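Local coordinates for probable ss-1,3-N-acetylglucosaminyltransferase (Staphylococcus aureus subsp. aureus N315, PDB 6H21), which is probably a glycosyltransferase of the GT-A type, built on a family 2 domain, and binds uridine-diphosphate-N-acetylglucosamine in a pocket, at residues 195-200 with 242-247; 250-255 with 272-277; 172-177 with 201-206. One frame throughout, in Å; residues are numbered along the deposited sequence.

Interaction 1: 195-200 with 242-247. With UD1 (uridine-diphosphate-N-acetylglucosamine), chain X.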
loop_
_atom_site.group_PDB
_atom_site.type_symbol
_atom_site.label_atom_id
_atom_site.label_comp_id
_atom_site.label_asym_id
_atom_site.label_seq_id
_atom_site.Cartn_x
_atom_site.Cartn_y
_atom_site.Cartn_z
ATOM N N LYS C 195 21.215 -23.870 11.658
ATOM C CA LYS C 195 22.458 -23.137 11.903
ATOM C C LYS C 195 22.172 -21.857 12.697
ATOM O O LYS C 195 23.087 -21.298 13.307
ATOM C CB LYS C 195 23.150 -22.789 10.580
ATOM N N THR C 196 20.908 -21.411 12.707
ATOM C CA THR C 196 20.514 -20.172 13.383
ATOM C C THR C 196 19.288 -20.403 14.284
ATOM O O THR C 196 18.481 -21.352 14.086
ATOM C CB THR C 196 20.263 -19.053 12.366
ATOM O OG1 THR C 196 19.284 -19.490 11.423
ATOM C CG2 THR C 196 21.516 -18.662 11.614
ATOM N N ALA C 197 19.197 -19.527 15.296
ATOM C CA ALA C 197 18.099 -19.418 16.289
ATOM C C ALA C 197 18.025 -20.605 17.276
ATOM O O ALA C 197 17.143 -20.608 18.150
ATOM C CB ALA C 197 16.782 -19.217 15.580
ATOM N N GLU C 198 18.951 -21.573 17.207
ATOM C CA GLU C 198 18.936 -22.731 18.149
ATOM C C GLU C 198 19.116 -22.261 19.596
ATOM O O GLU C 198 18.560 -22.847 20.524
ATOM C CB GLU C 198 20.047 -23.739 17.864
ATOM C CG GLU C 198 20.065 -24.253 16.444
ATOM C CD GLU C 198 18.970 -25.251 16.118
ATOM O OE1 GLU C 198 17.859 -25.115 16.674
ATOM O OE2 GLU C 198 19.240 -26.187 15.323
ATOM N N ASP C 199 19.947 -21.234 19.770
ATOM C CA ASP C 199 20.251 -20.676 21.076
ATOM C C ASP C 199 19.002 -19.976 21.637
ATOM O O ASP C 199 18.662 -20.140 22.805
ATOM C CB ASP C 199 21.481 -19.761 21.001
ATOM C CG ASP C 199 22.782 -20.509 20.736
ATOM O OD1 ASP C 199 22.715 -21.706 20.403
ATOM O OD2 ASP C 199 23.867 -19.892 20.886
ATOM N N GLN C 200 18.296 -19.226 20.785
ATOM C CA GLN C 200 17.002 -18.625 21.174
ATOM C C GLN C 200 16.025 -19.707 21.660
ATOM O O GLN C 200 15.341 -19.530 22.660
ATOM C CB GLN C 200 16.347 -17.920 19.986
ATOM C CG GLN C 200 17.014 -16.636 19.547
ATOM C CD GLN C 200 16.190 -15.952 18.475
ATOM O OE1 GLN C 200 15.048 -15.546 18.700
ATOM N NE2 GLN C 200 16.758 -15.835 17.281
ATOM N N ASN C 242 14.361 -22.531 5.325
ATOM C CA ASN C 242 13.703 -23.796 5.629
ATOM C C ASN C 242 14.011 -24.220 7.079
ATOM O O ASN C 242 13.088 -24.451 7.877
ATOM C CB ASN C 242 14.127 -24.880 4.638
ATOM C CG ASN C 242 12.995 -25.828 4.309
ATOM O OD1 ASN C 242 12.340 -26.342 5.217
ATOM N ND2 ASN C 242 12.750 -26.045 3.021
ATOM N N GLN C 243 15.304 -24.324 7.400
ATOM C CA GLN C 243 15.776 -24.729 8.721
ATOM C C GLN C 243 15.477 -23.619 9.735
ATOM O O GLN C 243 15.035 -23.892 10.826
ATOM C CB GLN C 243 17.276 -25.053 8.718
ATOM C CG GLN C 243 17.676 -26.196 7.794
ATOM C CD GLN C 243 19.153 -26.173 7.460
ATOM N N TYR C 244 15.731 -22.370 9.347
ATOM C CA TYR C 244 15.516 -21.217 10.215
ATOM C C TYR C 244 14.050 -21.152 10.675
ATOM O O TYR C 244 13.775 -21.034 11.882
ATOM C CB TYR C 244 15.924 -19.928 9.504
ATOM C CG TYR C 244 15.544 -18.665 10.234
ATOM C CD1 TYR C 244 16.068 -18.365 11.484
ATOM C CD2 TYR C 244 14.663 -17.756 9.669
ATOM C CE1 TYR C 244 15.722 -17.205 12.156
ATOM C CE2 TYR C 244 14.311 -16.584 10.322
ATOM C CZ TYR C 244 14.856 -16.296 11.560
ATOM O OH TYR C 244 14.518 -15.133 12.192
ATOM N N PHE C 245 13.110 -21.265 9.735
ATOM C CA PHE C 245 11.694 -21.090 10.099
ATOM C C PHE C 245 11.145 -22.334 10.817
ATOM O O PHE C 245 10.194 -22.205 11.574
ATOM C CB PHE C 245 10.848 -20.641 8.906
ATOM C CG PHE C 245 11.030 -19.175 8.591
ATOM C CD1 PHE C 245 10.672 -18.208 9.522
ATOM C CD2 PHE C 245 11.608 -18.761 7.402
ATOM C CE1 PHE C 245 10.860 -16.859 9.266
ATOM C CE2 PHE C 245 11.785 -17.412 7.143
ATOM C CZ PHE C 245 11.427 -16.467 8.078
ATOM N N ALA C 246 11.769 -23.504 10.634
ATOM C CA ALA C 246 11.450 -24.690 11.475
ATOM C C ALA C 246 11.857 -24.436 12.936
ATOM O O ALA C 246 11.194 -24.902 13.854
ATOM C CB ALA C 246 12.117 -25.933 10.931
ATOM N N THR C 247 12.947 -23.693 13.156
ATOM C CA THR C 247 13.398 -23.355 14.493
ATOM C C THR C 247 12.426 -22.357 15.137
ATOM O O THR C 247 12.030 -22.529 16.293
ATOM C CB THR C 247 14.845 -22.854 14.487
ATOM O OG1 THR C 247 15.638 -23.935 13.987
ATOM C CG2 THR C 247 15.344 -22.483 15.860
HETATM C "C1'" UD1 X . 27.151 -16.119 17.844
HETATM C "C2'" UD1 X . 26.192 -15.410 18.806
HETATM C "C3'" UD1 X . 26.343 -15.991 20.211
HETATM C "C4'" UD1 X . 26.151 -17.505 20.161
HETATM C "C5'" UD1 X . 27.015 -18.159 19.079
HETATM C "C6'" UD1 X . 26.733 -19.658 18.940
HETATM C "C7'" UD1 X . 25.653 -13.061 18.277
HETATM C "C8'" UD1 X . 26.095 -11.630 18.428
HETATM N "N2'" UD1 X . 26.455 -13.977 18.825
HETATM O "O1'" UD1 X . 28.482 -15.896 18.322
HETATM O "O3'" UD1 X . 25.386 -15.388 21.096
HETATM O "O4'" UD1 X . 26.497 -18.051 21.435
HETATM O "O5'" UD1 X . 26.844 -17.513 17.801
HETATM O "O6'" UD1 X . 25.348 -19.931 18.746
HETATM O "O7'" UD1 X . 24.622 -13.359 17.699
HETATM N N1 UD1 X . 31.874 -23.760 17.706
HETATM C C2 UD1 X . 31.717 -25.158 17.743
HETATM N N3 UD1 X . 31.757 -25.887 16.634
HETATM C C4 UD1 X . 31.955 -25.317 15.451
HETATM C C5 UD1 X . 32.116 -23.933 15.367
HETATM C C6 UD1 X . 32.064 -23.149 16.522
HETATM O O2 UD1 X . 31.527 -25.749 18.814
HETATM O O4 UD1 X . 31.998 -26.060 14.446
HETATM C C1B UD1 X . 31.798 -23.041 18.979
HETATM C C2B UD1 X . 32.862 -21.973 19.156
HETATM O "O2'" UD1 X . 34.106 -22.550 19.539
HETATM C C3B UD1 X . 32.233 -21.100 20.230
HETATM C C4B UD1 X . 30.733 -21.230 19.972
HETATM O O4B UD1 X . 30.548 -22.364 19.110
HETATM O O3B UD1 X . 32.546 -21.600 21.537
HETATM C C5B UD1 X . 30.148 -20.010 19.285
HETATM O O5B UD1 X . 31.006 -19.634 18.216
HETATM P PA UD1 X . 31.462 -18.119 17.985
HETATM O O1A UD1 X . 32.365 -18.151 16.795
HETATM O O2A UD1 X . 31.879 -17.430 19.282
HETATM O O3A UD1 X . 30.075 -17.506 17.523
HETATM P PB UD1 X . 29.785 -15.942 17.409
HETATM O O1B UD1 X . 29.425 -15.651 15.985
HETATM O O2B UD1 X . 30.859 -15.094 18.076
#
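Ala197 and Thr247 make the apolar centre of this contact, methyl against methyl, with Ala197 CB 3.6 Å from Thr247 CG2. The same threonine methyl lies over the backbone of Ala197 and comes 3.5 Å from its carbonyl O; CG2 is anti to the backbone N, which leaves OG1 beside that N. Ala197 CB also touches ring atom CE1 of Tyr244, obliquely, while Thr196 crosses the tyrosine at about a right angle and brings OG1 to 3.4 Å from Tyr244 CD1.

The polar groups find their partners away from the opposite segment. Thr247 OG1 donates to Gln243 O at 3.2 Å, one turn back in helix 242-256, and reaches that oxygen from the face opposite to the one used by Thr247 N. Tyr244 OH bonds to the backbone N of Gln283. Glu198 bends back at chi2 (-75°), and its OE2 accepts from the N of Ser194, whereas OE1 stands 3.7 Å from Thr247 OG1 and is buried without a partner in the model.

On the side turned away from helix 242-256, Asp199 OD2 accepts a hydrogen bond from O6' of uridine-diphosphate-N-acetylglucosamine at 2.6 Å and forms a salt bridge with Arg94. Ala197 is the N-cap residue of helix 198-207, which puts Asp199 in its first turn.

The chemistry thus divides in two: methyl and ring packing seats the start of this helix on helix 242-256, and the other side of the same turn holds Asp199 OD2 against the ligand, with Arg94 as its second partner.

Interaction 2: 250-255 with 272-277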
loop_
_atom_site.group_PDB
_atom_site.type_symbol
_atom_site.label_atom_id
_atom_site.label_comp_id
_atom_site.label_asym_id
_atom_site.label_seq_id
_atom_site.Cartn_x
_atom_site.Cartn_y
_atom_site.Cartn_z
ATOM N N GLU C 250 9.410 -23.910 16.483
ATOM C CA GLU C 250 9.608 -24.587 17.764
ATOM C C GLU C 250 9.542 -23.589 18.926
ATOM O O GLU C 250 9.111 -23.949 20.017
ATOM C CB GLU C 250 10.925 -25.378 17.765
ATOM C CG GLU C 250 10.945 -26.519 16.757
ATOM C CD GLU C 250 9.988 -27.671 17.031
ATOM O OE1 GLU C 250 9.797 -28.014 18.221
ATOM O OE2 GLU C 250 9.431 -28.242 16.045
ATOM N N ILE C 251 9.936 -22.332 18.676
ATOM C CA ILE C 251 9.844 -21.281 19.687
ATOM C C ILE C 251 8.369 -21.053 20.053
ATOM O O ILE C 251 8.000 -21.062 21.239
ATOM C CB ILE C 251 10.560 -20.009 19.209
ATOM C CG1 ILE C 251 12.081 -20.198 19.285
ATOM C CG2 ILE C 251 10.088 -18.780 19.976
ATOM C CD1 ILE C 251 12.853 -19.176 18.498
ATOM N N TYR C 252 7.526 -20.870 19.029
ATOM C CA TYR C 252 6.087 -20.664 19.237
ATOM C C TYR C 252 5.443 -21.872 19.924
ATOM O O TYR C 252 4.643 -21.680 20.836
ATOM C CB TYR C 252 5.395 -20.360 17.914
ATOM C CG TYR C 252 5.665 -18.976 17.405
ATOM C CD1 TYR C 252 5.193 -17.872 18.089
ATOM C CD2 TYR C 252 6.391 -18.772 16.245
ATOM C CE1 TYR C 252 5.397 -16.585 17.610
ATOM C CE2 TYR C 252 6.623 -17.500 15.762
ATOM C CZ TYR C 252 6.119 -16.405 16.449
ATOM O OH TYR C 252 6.310 -15.156 15.965
ATOM N N LYS C 253 5.830 -23.095 19.506
ATOM C CA LYS C 253 5.346 -24.347 20.101
ATOM C C LYS C 253 5.694 -24.390 21.596
ATOM O O LYS C 253 4.847 -24.765 22.396
ATOM C CB LYS C 253 5.906 -25.590 19.398
ATOM C CG LYS C 253 5.369 -25.841 17.990
ATOM C CD LYS C 253 5.228 -27.300 17.608
ATOM C CE LYS C 253 6.506 -27.957 17.116
ATOM N N ALA C 254 6.913 -23.971 21.958
ATOM C CA ALA C 254 7.386 -23.963 23.360
ATOM C C ALA C 254 6.543 -23.004 24.203
ATOM O O ALA C 254 6.205 -23.302 25.342
ATOM C CB ALA C 254 8.853 -23.612 23.467
ATOM N N ILE C 255 6.196 -21.851 23.634
ATOM C CA ILE C 255 5.374 -20.883 24.337
ATOM C C ILE C 255 3.983 -21.475 24.597
ATOM O O ILE C 255 3.452 -21.411 25.711
ATOM C CB ILE C 255 5.302 -19.574 23.541
ATOM C CG1 ILE C 255 6.640 -18.839 23.589
ATOM C CG2 ILE C 255 4.145 -18.707 24.025
ATOM C CD1 ILE C 255 6.697 -17.624 22.695
ATOM N N GLY C 272 2.819 -12.901 20.853
ATOM C CA GLY C 272 2.780 -11.575 20.224
ATOM C C GLY C 272 4.040 -10.762 20.489
ATOM O O GLY C 272 4.562 -10.052 19.607
ATOM N N LYS C 273 4.531 -10.816 21.728
ATOM C CA LYS C 273 5.767 -10.131 22.066
ATOM C C LYS C 273 6.942 -10.743 21.300
ATOM O O LYS C 273 7.857 -10.015 20.874
ATOM C CB LYS C 273 5.985 -10.154 23.577
ATOM C CG LYS C 273 4.945 -9.353 24.355
ATOM C CD LYS C 273 4.951 -7.872 24.039
ATOM C CE LYS C 273 3.669 -7.200 24.495
ATOM N NZ LYS C 273 3.762 -5.725 24.370
ATOM N N TYR C 274 6.922 -12.065 21.100
ATOM C CA TYR C 274 8.006 -12.711 20.352
ATOM C C TYR C 274 7.919 -12.285 18.876
ATOM O O TYR C 274 8.944 -12.013 18.241
ATOM C CB TYR C 274 8.042 -14.242 20.488
ATOM C CG TYR C 274 9.233 -14.778 19.745
ATOM C CD1 TYR C 274 10.498 -14.721 20.302
ATOM C CD2 TYR C 274 9.127 -15.162 18.423
ATOM C CE1 TYR C 274 11.626 -15.104 19.589
ATOM C CE2 TYR C 274 10.251 -15.507 17.684
ATOM C CZ TYR C 274 11.506 -15.486 18.265
ATOM O OH TYR C 274 12.612 -15.832 17.532
ATOM N N THR C 275 6.698 -12.248 18.334
ATOM C CA THR C 275 6.484 -11.832 16.953
ATOM C C THR C 275 7.072 -10.426 16.741
ATOM O O THR C 275 7.726 -10.174 15.739
ATOM C CB THR C 275 5.004 -11.923 16.553
ATOM O OG1 THR C 275 4.561 -13.283 16.633
ATOM C CG2 THR C 275 4.778 -11.403 15.149
ATOM N N THR C 276 6.834 -9.520 17.694
ATOM C CA THR C 276 7.374 -8.166 17.658
ATOM C C THR C 276 8.904 -8.222 17.594
ATOM O O THR C 276 9.518 -7.584 16.747
ATOM C CB THR C 276 6.898 -7.321 18.849
ATOM O OG1 THR C 276 5.469 -7.305 18.851
ATOM C CG2 THR C 276 7.416 -5.897 18.822
ATOM N N ARG C 277 9.511 -9.002 18.491
ATOM C CA ARG C 277 10.960 -9.178 18.501
ATOM C C ARG C 277 11.443 -9.693 17.134
ATOM O O ARG C 277 12.472 -9.232 16.622
ATOM C CB ARG C 277 11.375 -10.124 19.634
ATOM C CG ARG C 277 12.862 -10.444 19.668
ATOM C CD ARG C 277 13.179 -11.764 19.002
ATOM N NE ARG C 277 14.564 -11.773 18.544
ATOM C CZ ARG C 277 14.990 -12.388 17.444
ATOM N NH1 ARG C 277 16.245 -12.214 17.057
ATOM N NH2 ARG C 277 14.161 -13.146 16.730
#
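Thr275 OG1 is held by two groups: it bonds to Tyr252 OH across the contact at 2.6 Å, and to the carbonyl O of Ala271 in its own helix. The threonine oxygen lies at the edge of the Tyr252 ring, near its plane.

Beside this bond the two tyrosines form a T-shaped pair. Their planes stand at 89° and their centroids lie 5.6 Å apart, with the edge of Tyr274 turned toward the face of Tyr252. Tyr274 CD2 makes the approach, 3.8 Å from Tyr252 CZ. CG of Tyr274 is anti to the backbone N (chi1 -177°), which carries the start of the ring toward helix 242-256, and Ile251 covers one of the ring's faces: CG2 sits over the ring centre at 3.8 Å, a CH-pi contact almost on the ring normal. The other branch of the isoleucine extends to CD1, 3.5 Å from Tyr274 OH. That hydroxyl has its polar partner in Gln200 OE1, on helix 198-207. Ile255 CD1 completes the packing against Tyr274 CB.

Two short helical segments run nearly antiparallel here, at 158° and 11.1 Å between axes, a wide spacing bridged by aromatic rings. The arrangement is that of an antiparallel helical hairpin, helices 242-256 and 264-281, within the TarS linker family region.

Interaction 3: 172-177 with 201-206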
loop_
_atom_site.group_PDB
_atom_site.type_symbol
_atom_site.label_atom_id
_atom_site.label_comp_id
_atom_site.label_asym_id
_atom_site.label_seq_id
_atom_site.Cartn_x
_atom_site.Cartn_y
_atom_site.Cartn_z
ATOM N N LEU C 172 18.343 -13.348 24.331
ATOM C CA LEU C 172 18.025 -14.751 24.294
ATOM C C LEU C 172 19.262 -15.622 24.030
ATOM O O LEU C 172 19.116 -16.833 23.810
ATOM C CB LEU C 172 16.967 -14.954 23.210
ATOM C CG LEU C 172 15.561 -14.509 23.576
ATOM C CD1 LEU C 172 14.622 -14.763 22.410
ATOM C CD2 LEU C 172 15.059 -15.186 24.840
ATOM N N SER C 173 20.468 -15.063 24.117
ATOM C CA SER C 173 21.690 -15.900 24.064
ATOM C C SER C 173 21.682 -16.840 25.275
ATOM O O SER C 173 21.029 -16.563 26.277
ATOM C CB SER C 173 22.963 -15.083 24.035
ATOM O OG SER C 173 23.354 -14.688 25.342
ATOM N N VAL C 174 22.450 -17.924 25.189
ATOM C CA VAL C 174 22.604 -18.841 26.299
ATOM C C VAL C 174 23.811 -18.455 27.169
ATOM O O VAL C 174 24.222 -19.265 28.031
ATOM C CB VAL C 174 22.722 -20.288 25.795
ATOM C CG1 VAL C 174 21.484 -20.676 25.004
ATOM C CG2 VAL C 174 23.990 -20.496 24.986
ATOM N N LEU C 175 24.342 -17.231 26.999
ATOM C CA LEU C 175 25.544 -16.808 27.733
ATOM C C LEU C 175 25.143 -16.238 29.108
ATOM O O LEU C 175 25.242 -15.039 29.394
ATOM C CB LEU C 175 26.331 -15.831 26.862
ATOM C CG LEU C 175 26.583 -16.331 25.440
ATOM C CD1 LEU C 175 27.277 -15.272 24.613
ATOM C CD2 LEU C 175 27.390 -17.632 25.436
ATOM N N LYS C 176 24.705 -17.168 29.958
ATOM C CA LYS C 176 23.928 -16.919 31.162
ATOM C C LYS C 176 24.121 -18.101 32.120
ATOM O O LYS C 176 24.649 -19.144 31.726
ATOM C CB LYS C 176 22.441 -16.807 30.802
ATOM C CG LYS C 176 22.065 -15.627 29.911
ATOM C CD LYS C 176 20.629 -15.661 29.454
ATOM C CE LYS C 176 20.182 -14.386 28.769
ATOM N NZ LYS C 176 20.966 -14.078 27.544
ATOM N N MET C 177 23.636 -17.958 33.354
ATOM C CA MET C 177 23.734 -19.028 34.355
ATOM C C MET C 177 22.351 -19.682 34.527
ATOM O O MET C 177 21.411 -19.051 34.938
ATOM C CB MET C 177 24.261 -18.473 35.684
ATOM C CG MET C 177 24.460 -19.529 36.750
ATOM S SD MET C 177 25.314 -18.912 38.222
ATOM C CE MET C 177 26.931 -18.546 37.542
ATOM N N LEU C 201 15.955 -20.823 20.930
ATOM C CA LEU C 201 15.014 -21.874 21.223
ATOM C C LEU C 201 15.329 -22.496 22.590
ATOM O O LEU C 201 14.416 -22.741 23.367
ATOM C CB LEU C 201 15.042 -22.935 20.121
ATOM C CG LEU C 201 14.189 -24.171 20.406
ATOM C CD1 LEU C 201 12.751 -23.789 20.703
ATOM C CD2 LEU C 201 14.248 -25.157 19.245
ATOM N N PHE C 202 16.622 -22.725 22.866
ATOM C CA PHE C 202 17.051 -23.286 24.141
ATOM C C PHE C 202 16.646 -22.346 25.286
ATOM O O PHE C 202 16.057 -22.793 26.248
ATOM C CB PHE C 202 18.555 -23.558 24.148
ATOM C CG PHE C 202 19.064 -24.160 25.435
ATOM C CD1 PHE C 202 19.325 -23.353 26.534
ATOM C CD2 PHE C 202 19.249 -25.528 25.553
ATOM C CE1 PHE C 202 19.786 -23.900 27.719
ATOM C CE2 PHE C 202 19.707 -26.075 26.737
ATOM C CZ PHE C 202 19.967 -25.264 27.823
ATOM N N THR C 203 16.948 -21.046 25.165
ATOM C CA THR C 203 16.627 -20.086 26.218
ATOM C C THR C 203 15.107 -19.980 26.419
ATOM O O THR C 203 14.638 -19.962 27.570
ATOM C CB THR C 203 17.256 -18.716 25.954
ATOM O OG1 THR C 203 18.675 -18.869 25.889
ATOM C CG2 THR C 203 16.915 -17.707 27.026
ATOM N N ILE C 204 14.339 -19.944 25.323
ATOM C CA ILE C 204 12.872 -19.905 25.390
ATOM C C ILE C 204 12.328 -21.173 26.065
ATOM O O ILE C 204 11.442 -21.066 26.917
ATOM C CB ILE C 204 12.253 -19.707 23.989
ATOM C CG1 ILE C 204 12.592 -18.333 23.404
ATOM C CG2 ILE C 204 10.752 -19.997 24.001
ATOM C CD1 ILE C 204 11.612 -17.233 23.730
ATOM N N GLU C 205 12.809 -22.359 25.653
ATOM C CA GLU C 205 12.382 -23.639 26.267
ATOM C C GLU C 205 12.646 -23.571 27.777
ATOM O O GLU C 205 11.804 -24.005 28.580
ATOM C CB GLU C 205 13.072 -24.853 25.628
ATOM C CG GLU C 205 12.526 -25.210 24.245
ATOM C CD GLU C 205 13.036 -26.481 23.557
ATOM O OE1 GLU C 205 14.161 -26.929 23.846
ATOM O OE2 GLU C 205 12.301 -27.013 22.690
ATOM N N PHE C 206 13.800 -23.001 28.163
ATOM C CA PHE C 206 14.151 -22.876 29.563
ATOM C C PHE C 206 13.171 -21.941 30.275
ATOM O O PHE C 206 12.664 -22.277 31.358
ATOM C CB PHE C 206 15.576 -22.361 29.753
ATOM C CG PHE C 206 16.068 -22.482 31.169
ATOM C CD1 PHE C 206 15.808 -21.489 32.099
ATOM C CD2 PHE C 206 16.764 -23.606 31.582
ATOM C CE1 PHE C 206 16.260 -21.608 33.403
ATOM C CE2 PHE C 206 17.209 -23.727 32.891
ATOM C CZ PHE C 206 16.953 -22.732 33.801
#
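Thr203 OG1 donates to the carbonyl O of Leu172 at 2.9 Å, the one hydrogen bond between the two segments. It approaches from above the carbonyl plane, 54° out of it, with OG1 placed beside its own backbone N (chi1 -60°). From there the threonine methyl packs on Leu172, CG2 lying 3.8 Å from CD2, and the leucine tip goes on to Ile204, where CD1 meets CD1 at 4.1 Å. On the other flank Val174 CG1 lies 3.5 Å from Thr203 OG1 and 3.8 Å from Phe202 CD1, approaching that ring obliquely.

A second shell fixes the loop. Ser173 OG accepts from the N of Leu175, an ST turn, and Leu175 centres an inverse gamma turn. The Lys176 chain is extended up to CE and turns at its last torsion (chi4 61°), bringing NZ to Ser173 O at 2.8 Å; NZ also bonds to Ala171 O and Tyr139 OH. Ser173 and Leu175 belong to the uridine-diphosphate-N-acetylglucosamine pocket.

Further out, Met177 pairs with Ile135 as strand 177-179 joins strand 134-142. Phe202 stacks on Phe190 and meets Phe178 edge-to-face, while Ile204 rests on Ala254, placing helix 198-207 between the sheet and the linker helices.

In the fold
Followed from the N terminus, the chain leaves strand 134-142 and passes through 172-177, strand 177-179 and helix 180-185 before reaching helix 198-207, where interaction 3 closes the loop. Interaction 1 opens at 195-200, before that closure, and ends on helix 242-256, so the two contacts cross. Interaction 2 follows both in series and closes the short connection from helix 242-256 to helix 264-281. Gln200 links interaction 1 to interaction 2, through Tyr274, and Leu201 joins interaction 3 to it by packing on Ile251. Interaction 3 fixes helix 198-207 to the loop beside the ligand pocket, interaction 1 joins that helix to helix 242-256, and interaction 2 pairs the linker helices with each other.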